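Local coordinates for G protein alpha subunit (Entamoeba histolytica, PDB 4FID) that binds guanine nucleotides as the alpha subunit of a heterotrimeric G protein and probably relays transmembrane signals as a GTPase switch, at residues Lys18-Phe29 with Thr146-Val157. Numbering follows the deposited sequence.
Sequences KSTIAKQLKILF and TKTTGIHEYDFV. With GDP (guanosine-5'-diphosphate), chain C.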
loop_
_atom_site.group_PDB
_atom_site.type_symbol
_atom_site.label_atom_id
_atom_site.label_comp_id
_atom_site.label_asym_id
_atom_site.label_seq_id
_atom_site.Cartn_x
_atom_site.Cartn_y
_atom_site.Cartn_z
ATOM N N LYS A 18 4.119 -1.182 0.209
ATOM C CA LYS A 18 5.142 -2.224 0.373
ATOM C C LYS A 18 5.170 -2.776 1.793
ATOM O O LYS A 18 5.493 -3.955 2.017
ATOM C CB LYS A 18 6.519 -1.729 -0.085
ATOM C CG LYS A 18 7.522 -1.443 0.992
ATOM C CD LYS A 18 8.761 -0.730 0.394
ATOM C CE LYS A 18 9.121 0.527 1.181
ATOM N NZ LYS A 18 8.725 0.392 2.627
ATOM N N SER A 19 4.804 -1.931 2.752
ATOM C CA SER A 19 4.728 -2.344 4.158
ATOM C C SER A 19 3.536 -3.282 4.380
ATOM O O SER A 19 3.598 -4.206 5.181
ATOM C CB SER A 19 4.682 -1.118 5.081
ATOM O OG SER A 19 3.622 -1.197 6.019
ATOM N N THR A 20 2.461 -3.065 3.633
ATOM C CA THR A 20 1.328 -3.972 3.679
ATOM C C THR A 20 1.680 -5.340 3.093
ATOM O O THR A 20 1.254 -6.380 3.587
ATOM C CB THR A 20 0.168 -3.419 2.886
ATOM O OG1 THR A 20 -0.176 -2.116 3.386
ATOM C CG2 THR A 20 -1.027 -4.385 2.992
ATOM N N ILE A 21 2.468 -5.339 2.028
ATOM C CA ILE A 21 2.937 -6.599 1.489
ATOM C C ILE A 21 3.744 -7.383 2.541
ATOM O O ILE A 21 3.591 -8.590 2.668
ATOM C CB ILE A 21 3.817 -6.359 0.262
ATOM C CG1 ILE A 21 3.048 -5.568 -0.804
ATOM C CG2 ILE A 21 4.372 -7.683 -0.252
ATOM C CD1 ILE A 21 1.981 -6.360 -1.492
ATOM N N ALA A 22 4.611 -6.689 3.276
ATOM C CA ALA A 22 5.470 -7.327 4.268
ATOM C C ALA A 22 4.696 -7.923 5.450
ATOM O O ALA A 22 5.032 -9.004 5.942
ATOM C CB ALA A 22 6.523 -6.349 4.761
ATOM N N LYS A 23 3.678 -7.217 5.919
ATOM C CA LYS A 23 2.820 -7.761 6.967
ATOM C C LYS A 23 2.041 -8.966 6.437
ATOM O O LYS A 23 1.823 -9.951 7.134
ATOM C CB LYS A 23 1.851 -6.697 7.483
ATOM C CG LYS A 23 2.445 -5.780 8.519
ATOM C CD LYS A 23 1.549 -4.595 8.760
ATOM C CE LYS A 23 2.281 -3.518 9.549
ATOM N NZ LYS A 23 1.774 -2.157 9.203
ATOM N N GLN A 24 1.645 -8.879 5.183
ATOM C CA GLN A 24 0.861 -9.925 4.565
ATOM C C GLN A 24 1.642 -11.228 4.465
ATOM O O GLN A 24 1.076 -12.310 4.602
ATOM C CB GLN A 24 0.390 -9.470 3.182
ATOM C CG GLN A 24 -0.752 -10.271 2.639
ATOM C CD GLN A 24 -2.031 -10.085 3.424
ATOM O OE1 GLN A 24 -2.828 -9.187 3.136
ATOM N NE2 GLN A 24 -2.249 -10.952 4.412
ATOM N N LEU A 25 2.948 -11.126 4.234
ATOM C CA LEU A 25 3.792 -12.315 4.097
ATOM C C LEU A 25 4.107 -12.883 5.462
ATOM O O LEU A 25 4.265 -14.098 5.606
ATOM C CB LEU A 25 5.097 -11.992 3.359
ATOM C CG LEU A 25 4.963 -11.601 1.883
ATOM C CD1 LEU A 25 6.271 -11.041 1.350
ATOM C CD2 LEU A 25 4.502 -12.795 1.066
ATOM N N LYS A 26 4.216 -12.010 6.464
ATOM C CA LYS A 26 4.376 -12.507 7.828
ATOM C C LYS A 26 3.114 -13.259 8.254
ATOM O O LYS A 26 3.221 -14.298 8.910
ATOM C CB LYS A 26 4.719 -11.404 8.834
ATOM C CG LYS A 26 5.539 -11.909 10.013
ATOM C CD LYS A 26 5.607 -10.906 11.172
ATOM C CE LYS A 26 6.416 -11.478 12.357
ATOM N NZ LYS A 26 6.293 -10.719 13.635
ATOM N N ILE A 27 1.932 -12.751 7.879
ATOM C CA ILE A 27 0.689 -13.452 8.206
ATOM C C ILE A 27 0.631 -14.802 7.483
ATOM O O ILE A 27 0.296 -15.821 8.079
ATOM C CB ILE A 27 -0.624 -12.679 7.846
ATOM C CG1 ILE A 27 -0.750 -11.325 8.556
ATOM C CG2 ILE A 27 -1.805 -13.519 8.224
ATOM C CD1 ILE A 27 -0.486 -11.418 9.998
ATOM N N LEU A 28 0.961 -14.798 6.193
ATOM C CA LEU A 28 0.788 -15.982 5.351
ATOM C C LEU A 28 1.840 -17.051 5.571
ATOM O O LEU A 28 1.553 -18.233 5.450
ATOM C CB LEU A 28 0.793 -15.600 3.868
ATOM C CG LEU A 28 -0.355 -14.716 3.384
ATOM C CD1 LEU A 28 -0.086 -14.158 1.979
ATOM C CD2 LEU A 28 -1.640 -15.504 3.429
ATOM N N PHE A 29 3.068 -16.643 5.864
ATOM C CA PHE A 29 4.151 -17.608 5.930
ATOM C C PHE A 29 4.941 -17.524 7.230
ATOM O O PHE A 29 5.538 -18.510 7.650
ATOM C CB PHE A 29 5.086 -17.452 4.731
ATOM C CG PHE A 29 4.398 -17.559 3.382
ATOM C CD1 PHE A 29 3.936 -18.780 2.913
ATOM C CD2 PHE A 29 4.257 -16.443 2.568
ATOM C CE1 PHE A 29 3.325 -18.879 1.668
ATOM C CE2 PHE A 29 3.659 -16.538 1.335
ATOM C CZ PHE A 29 3.185 -17.760 0.882
ATOM N N THR A 146 0.320 2.854 8.703
ATOM C CA THR A 146 1.447 3.129 9.600
ATOM C C THR A 146 2.659 3.621 8.820
ATOM O O THR A 146 2.832 3.281 7.649
ATOM C CB THR A 146 1.875 1.903 10.449
ATOM O OG1 THR A 146 2.059 0.767 9.597
ATOM C CG2 THR A 146 0.840 1.588 11.511
ATOM N N LYS A 147 3.489 4.424 9.482
ATOM C CA LYS A 147 4.746 4.885 8.906
ATOM C C LYS A 147 5.889 3.974 9.329
ATOM O O LYS A 147 6.340 4.040 10.470
ATOM C CB LYS A 147 5.059 6.300 9.385
ATOM C CG LYS A 147 4.043 7.343 8.989
ATOM C CD LYS A 147 4.383 8.676 9.633
ATOM C CE LYS A 147 3.319 9.722 9.352
ATOM N NZ LYS A 147 3.541 10.953 10.158
ATOM N N THR A 148 6.366 3.123 8.425
ATOM C CA THR A 148 7.516 2.289 8.760
ATOM C C THR A 148 8.825 3.018 8.452
ATOM O O THR A 148 9.361 2.910 7.347
ATOM C CB THR A 148 7.475 0.871 8.092
ATOM O OG1 THR A 148 7.868 0.945 6.715
ATOM C CG2 THR A 148 6.084 0.246 8.212
ATOM N N THR A 149 9.316 3.789 9.422
ATOM C CA THR A 149 10.660 4.343 9.314
ATOM C C THR A 149 11.540 3.115 9.233
ATOM O O THR A 149 11.394 2.178 10.020
ATOM C CB THR A 149 11.039 5.258 10.487
ATOM O OG1 THR A 149 11.069 4.503 11.705
ATOM C CG2 THR A 149 10.034 6.402 10.608
ATOM N N GLY A 150 12.445 3.126 8.268
ATOM C CA GLY A 150 12.713 1.909 7.533
ATOM C C GLY A 150 13.902 1.012 7.739
ATOM O O GLY A 150 14.978 1.249 7.195
ATOM N N ILE A 151 13.688 -0.052 8.495
ATOM C CA ILE A 151 14.490 -1.247 8.312
ATOM C C ILE A 151 13.888 -2.412 9.085
ATOM O O ILE A 151 14.084 -2.551 10.279
ATOM C CB ILE A 151 15.995 -1.026 8.602
ATOM C CG1 ILE A 151 16.812 -2.101 7.893
ATOM C CG2 ILE A 151 16.293 -0.968 10.106
ATOM C CD1 ILE A 151 16.560 -2.135 6.417
ATOM N N HIS A 152 13.123 -3.235 8.386
ATOM C CA HIS A 152 12.450 -4.361 9.014
ATOM C C HIS A 152 12.902 -5.661 8.383
ATOM O O HIS A 152 12.874 -5.808 7.160
ATOM C CB HIS A 152 10.935 -4.229 8.862
ATOM C CG HIS A 152 10.356 -3.040 9.560
ATOM N ND1 HIS A 152 9.757 -3.123 10.799
ATOM C CD2 HIS A 152 10.278 -1.739 9.193
ATOM C CE1 HIS A 152 9.337 -1.926 11.165
ATOM N NE2 HIS A 152 9.641 -1.067 10.209
ATOM N N GLU A 153 13.323 -6.604 9.216
ATOM C CA GLU A 153 13.746 -7.912 8.744
ATOM C C GLU A 153 12.808 -8.954 9.294
ATOM O O GLU A 153 12.256 -8.780 10.377
ATOM C CB GLU A 153 15.175 -8.220 9.212
ATOM C CG GLU A 153 16.218 -7.234 8.700
ATOM C CD GLU A 153 17.660 -7.705 8.903
ATOM O OE1 GLU A 153 18.323 -7.197 9.826
ATOM O OE2 GLU A 153 18.141 -8.560 8.127
ATOM N N TYR A 154 12.598 -10.021 8.536
ATOM C CA TYR A 154 12.125 -11.273 9.125
ATOM C C TYR A 154 12.195 -12.473 8.205
ATOM O O TYR A 154 12.457 -12.353 7.010
ATOM C CB TYR A 154 10.747 -11.182 9.793
ATOM C CG TYR A 154 9.732 -10.279 9.140
ATOM C CD1 TYR A 154 9.043 -10.672 8.000
ATOM C CD2 TYR A 154 9.418 -9.046 9.708
ATOM C CE1 TYR A 154 8.094 -9.844 7.430
ATOM C CE2 TYR A 154 8.478 -8.216 9.148
ATOM C CZ TYR A 154 7.822 -8.614 8.015
ATOM O OH TYR A 154 6.890 -7.763 7.478
ATOM N N ASP A 155 11.981 -13.638 8.802
ATOM C CA ASP A 155 12.056 -14.893 8.087
ATOM C C ASP A 155 10.678 -15.520 7.998
ATOM O O ASP A 155 9.878 -15.415 8.928
ATOM C CB ASP A 155 13.015 -15.841 8.804
ATOM C CG ASP A 155 14.349 -15.197 9.088
ATOM O OD1 ASP A 155 15.181 -15.067 8.159
ATOM O OD2 ASP A 155 14.558 -14.794 10.242
ATOM N N PHE A 156 10.404 -16.138 6.856
ATOM C CA PHE A 156 9.270 -17.034 6.712
ATOM C C PHE A 156 9.719 -18.302 5.977
ATOM O O PHE A 156 10.905 -18.474 5.681
ATOM C CB PHE A 156 8.100 -16.345 6.002
ATOM C CG PHE A 156 8.494 -15.570 4.784
ATOM C CD1 PHE A 156 9.056 -14.313 4.898
ATOM C CD2 PHE A 156 8.286 -16.090 3.518
ATOM C CE1 PHE A 156 9.425 -13.597 3.764
ATOM C CE2 PHE A 156 8.647 -15.376 2.382
ATOM C CZ PHE A 156 9.215 -14.130 2.506
ATOM N N VAL A 157 8.769 -19.200 5.725
ATOM C CA VAL A 157 9.011 -20.407 4.945
ATOM C C VAL A 157 7.895 -20.481 3.919
ATOM O O VAL A 157 6.769 -20.099 4.207
ATOM C CB VAL A 157 8.975 -21.684 5.825
ATOM C CG1 VAL A 157 8.751 -22.919 4.969
ATOM C CG2 VAL A 157 10.256 -21.832 6.636
HETATM P PB GDP C . 4.781 1.979 2.855
HETATM O O1B GDP C . 5.065 1.761 4.320
HETATM O O2B GDP C . 5.241 3.364 2.462
HETATM O O3B GDP C . 5.559 0.942 2.084
HETATM O O3A GDP C . 3.195 1.854 2.504
HETATM P PA GDP C . 2.076 1.205 3.493
HETATM O O1A GDP C . 2.145 -0.308 3.495
HETATM O O2A GDP C . 2.208 1.740 4.908
HETATM O "O5'" GDP C . 0.672 1.720 2.873
HETATM C "C5'" GDP C . -0.232 2.484 3.678
HETATM C "C4'" GDP C . -1.704 2.233 3.319
HETATM O "O4'" GDP C . -1.867 1.692 2.001
HETATM C "C3'" GDP C . -2.392 1.273 4.291
HETATM O "O3'" GDP C . -3.556 1.908 4.857
HETATM C "C2'" GDP C . -2.763 0.061 3.448
HETATM O "O2'" GDP C . -3.983 -0.550 3.906
HETATM C "C1'" GDP C . -2.847 0.649 2.036
HETATM N N9 GDP C . -2.636 -0.366 0.962
HETATM C C8 GDP C . -1.492 -1.001 0.624
HETATM N N7 GDP C . -1.692 -1.857 -0.416
HETATM C C5 GDP C . -2.990 -1.776 -0.764
HETATM C C6 GDP C . -3.884 -2.404 -1.770
HETATM O O6 GDP C . -3.455 -3.246 -2.580
HETATM N N1 GDP C . -5.174 -2.052 -1.789
HETATM C C2 GDP C . -5.677 -1.136 -0.937
HETATM N N2 GDP C . -6.988 -0.820 -1.025
HETATM N N3 GDP C . -4.925 -0.515 0.009
HETATM C C4 GDP C . -3.603 -0.790 0.141
#
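The Y154 ring carries the CG of K26 over one face, 4.1 Å above its plane and nearer the ring's margin than its centre, while the carbonyl O of A22 lies at its edge. The two side chains run at about a right angle; with CG anti to the backbone N (chi1 -151°), the extended lysine chain is carried over the ring. The F29 and F156 planes lie 29° apart, displaced so far that they scarcely overlap; the closest touch is F29 CB to F156 CB, 3.5 Å, with F156 CD2 also against F29 CB.

Y154 OH donates to A22 O at 2.7 Å, from above the carbonyl plane, whereas K26 N reaches the same oxygen from the other face, so two donors grip one helical carbonyl without breaking the helix bond.

Helix 18-28, which follows the P-loop of the Ras-like domain, thus meets edge strand 152-157 and the segment corresponding to the first switch of G-alpha proteins. S19 N binds GDP O3B at 3.0 Å. S19 and T148, predicted magnesium ligands, meet mainly through T148 CG2. Y154 ties strand to helix, whereas the K23 NZ to T146 OG1 bond is weak and T146-T149 are poorly ordered, consistent with a loosely held switch in the GDP form.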